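Local coordinates for centromeric protein-C, isoform A (PDB 6O2K) that dimerises through its cupin domain, the part shown here, and as a whole kinetochore protein probably acts as an adaptor between centromeric chromatin and other proteins, at the interface of chains A and B. Residues are numbered along the deposited sequence; one frame, centred on the assembly and turned at random. Chains: chain A/B, Centromeric protein-C, isoform A.

The interface of chains A and B. Residues chain A 36, 56-59; chain B 86, 116, 118.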
loop_
_atom_site.group_PDB
_atom_site.type_symbol
_atom_site.label_atom_id
_atom_site.label_comp_id
_atom_site.label_asym_id
_atom_site.label_seq_id
_atom_site.Cartn_x
_atom_site.Cartn_y
_atom_site.Cartn_z
ATOM N N SER A 36 8.468 -11.413 11.945
ATOM C CA SER A 36 7.645 -10.231 11.720
ATOM C C SER A 36 7.847 -9.652 10.321
ATOM O O SER A 36 6.957 -8.973 9.808
ATOM C CB SER A 36 7.959 -9.154 12.765
ATOM O OG SER A 36 7.895 -9.694 14.092
ATOM N N TYR A 56 1.645 -11.282 1.389
ATOM C CA TYR A 56 2.717 -11.311 2.374
ATOM C C TYR A 56 2.430 -12.389 3.412
ATOM O O TYR A 56 1.276 -12.745 3.662
ATOM C CB TYR A 56 2.858 -9.950 3.068
ATOM C CG TYR A 56 3.388 -8.877 2.159
ATOM C CD1 TYR A 56 4.744 -8.783 1.892
ATOM C CD2 TYR A 56 2.531 -7.960 1.562
ATOM C CE1 TYR A 56 5.231 -7.811 1.042
ATOM C CE2 TYR A 56 3.006 -6.995 0.714
ATOM C CZ TYR A 56 4.350 -6.924 0.453
ATOM O OH TYR A 56 4.827 -5.945 -0.401
ATOM N N ASN A 57 3.495 -12.918 4.006
ATOM C CA ASN A 57 3.351 -13.755 5.191
ATOM C C ASN A 57 3.032 -12.874 6.396
ATOM O O ASN A 57 3.867 -12.074 6.835
ATOM C CB ASN A 57 4.622 -14.553 5.439
ATOM C CG ASN A 57 4.571 -15.292 6.752
ATOM O OD1 ASN A 57 4.932 -14.755 7.809
ATOM N ND2 ASN A 57 4.087 -16.517 6.704
ATOM N N THR A 58 1.812 -12.985 6.909
ATOM C CA THR A 58 1.388 -12.282 8.109
ATOM C C THR A 58 0.897 -13.321 9.110
ATOM O O THR A 58 0.571 -14.453 8.736
ATOM C CB THR A 58 0.279 -11.256 7.805
ATOM O OG1 THR A 58 -0.738 -11.881 7.023
ATOM C CG2 THR A 58 0.840 -10.034 7.023
ATOM N N LYS A 59 0.884 -12.939 10.391
ATOM C CA LYS A 59 0.450 -13.871 11.433
ATOM C C LYS A 59 -0.895 -14.503 11.082
ATOM O O LYS A 59 -1.046 -15.732 11.094
ATOM C CB LYS A 59 0.376 -13.154 12.783
ATOM C CG LYS A 59 1.668 -13.223 13.581
ATOM C CD LYS A 59 1.549 -12.511 14.923
ATOM C CE LYS A 59 2.738 -12.831 15.813
ATOM N NZ LYS A 59 2.642 -12.154 17.143
ATOM N N LYS B 86 1.296 -2.403 10.217
ATOM C CA LYS B 86 2.228 -2.957 9.253
ATOM C C LYS B 86 2.942 -1.789 8.584
ATOM O O LYS B 86 2.299 -0.809 8.202
ATOM C CB LYS B 86 1.505 -3.811 8.203
ATOM C CG LYS B 86 0.728 -4.978 8.796
ATOM C CD LYS B 86 0.087 -5.871 7.758
ATOM C CE LYS B 86 -0.775 -6.944 8.452
ATOM N NZ LYS B 86 -1.921 -6.368 9.203
ATOM N N MET B 116 7.846 -5.557 4.087
ATOM C CA MET B 116 6.890 -5.218 5.134
ATOM C C MET B 116 7.326 -5.804 6.476
ATOM O O MET B 116 7.952 -6.869 6.542
ATOM C CB MET B 116 5.478 -5.737 4.778
ATOM C CG MET B 116 4.392 -5.317 5.750
ATOM S SD MET B 116 4.120 -6.641 6.960
ATOM C CE MET B 116 3.437 -7.862 5.874
ATOM N N GLU B 118 5.460 -6.475 10.433
ATOM C CA GLU B 118 4.279 -6.475 11.277
ATOM C C GLU B 118 4.708 -6.074 12.690
ATOM O O GLU B 118 5.624 -6.682 13.257
ATOM C CB GLU B 118 3.642 -7.877 11.271
ATOM C CG GLU B 118 2.167 -7.955 11.632
ATOM C CD GLU B 118 1.537 -9.314 11.262
ATOM O OE1 GLU B 118 2.268 -10.251 10.876
ATOM O OE2 GLU B 118 0.302 -9.433 11.357
#
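The start of the loop following strand 51-55 of chain A, from A:Tyr56 to A:Lys59, and A:Ser36, just ahead of strand 37-38, lie against strand 116-119 of chain B and its neighbour, strand 85-89. This patch belongs to the two-fold symmetric interface of the CENP-C cupin dimer, so an equivalent set of contacts occurs with the chains exchanged. B:Glu118 is held through both its backbone and its side chain. Its amide N donates to the carbonyl O of A:Ser36 at 3.0 Å, arriving from above the carbonyl plane, 35° out of it. Its carboxylate accepts from the chain A loop: the backbone N of A:Lys59 lies 3.1 Å from OE1 and is nearly straight at the hydrogen (164°), meeting the syn lone pair on the side facing OE2. The glutamate chain reaches this amide by running extended, with CG anti to its backbone N (chi1 -157°). Because the donor is main chain, this bond does not depend on the poorly ordered lysine side chain, whose NZ, as modelled, stands 6.6 Å from OE1, too far for a salt bridge in that position. An alanine in place of B:Glu118 could keep the amide bond to A:Ser36 but would probably leave the amide of A:Lys59 without its carboxylate mate and the loop less firmly fixed. Apolar packing continues toward B:Met116, whose chain bends at chi2 and chi3 and presents its terminal methyl to chain A. That CE sits 3.5 Å from CB of A:Tyr56, near the root of the side chain, while the methionine CB lies over one face of the ring, displaced toward its rim. The same methyl meets the A:Thr58 methyl, CG2, at 3.6 Å, the two side chains crossing nearly at right angles. On chain B's adjoining strand, the aliphatic part of B:Lys86 supplies a further contact, its CE standing 3.8 Å from CG2 of A:Thr58.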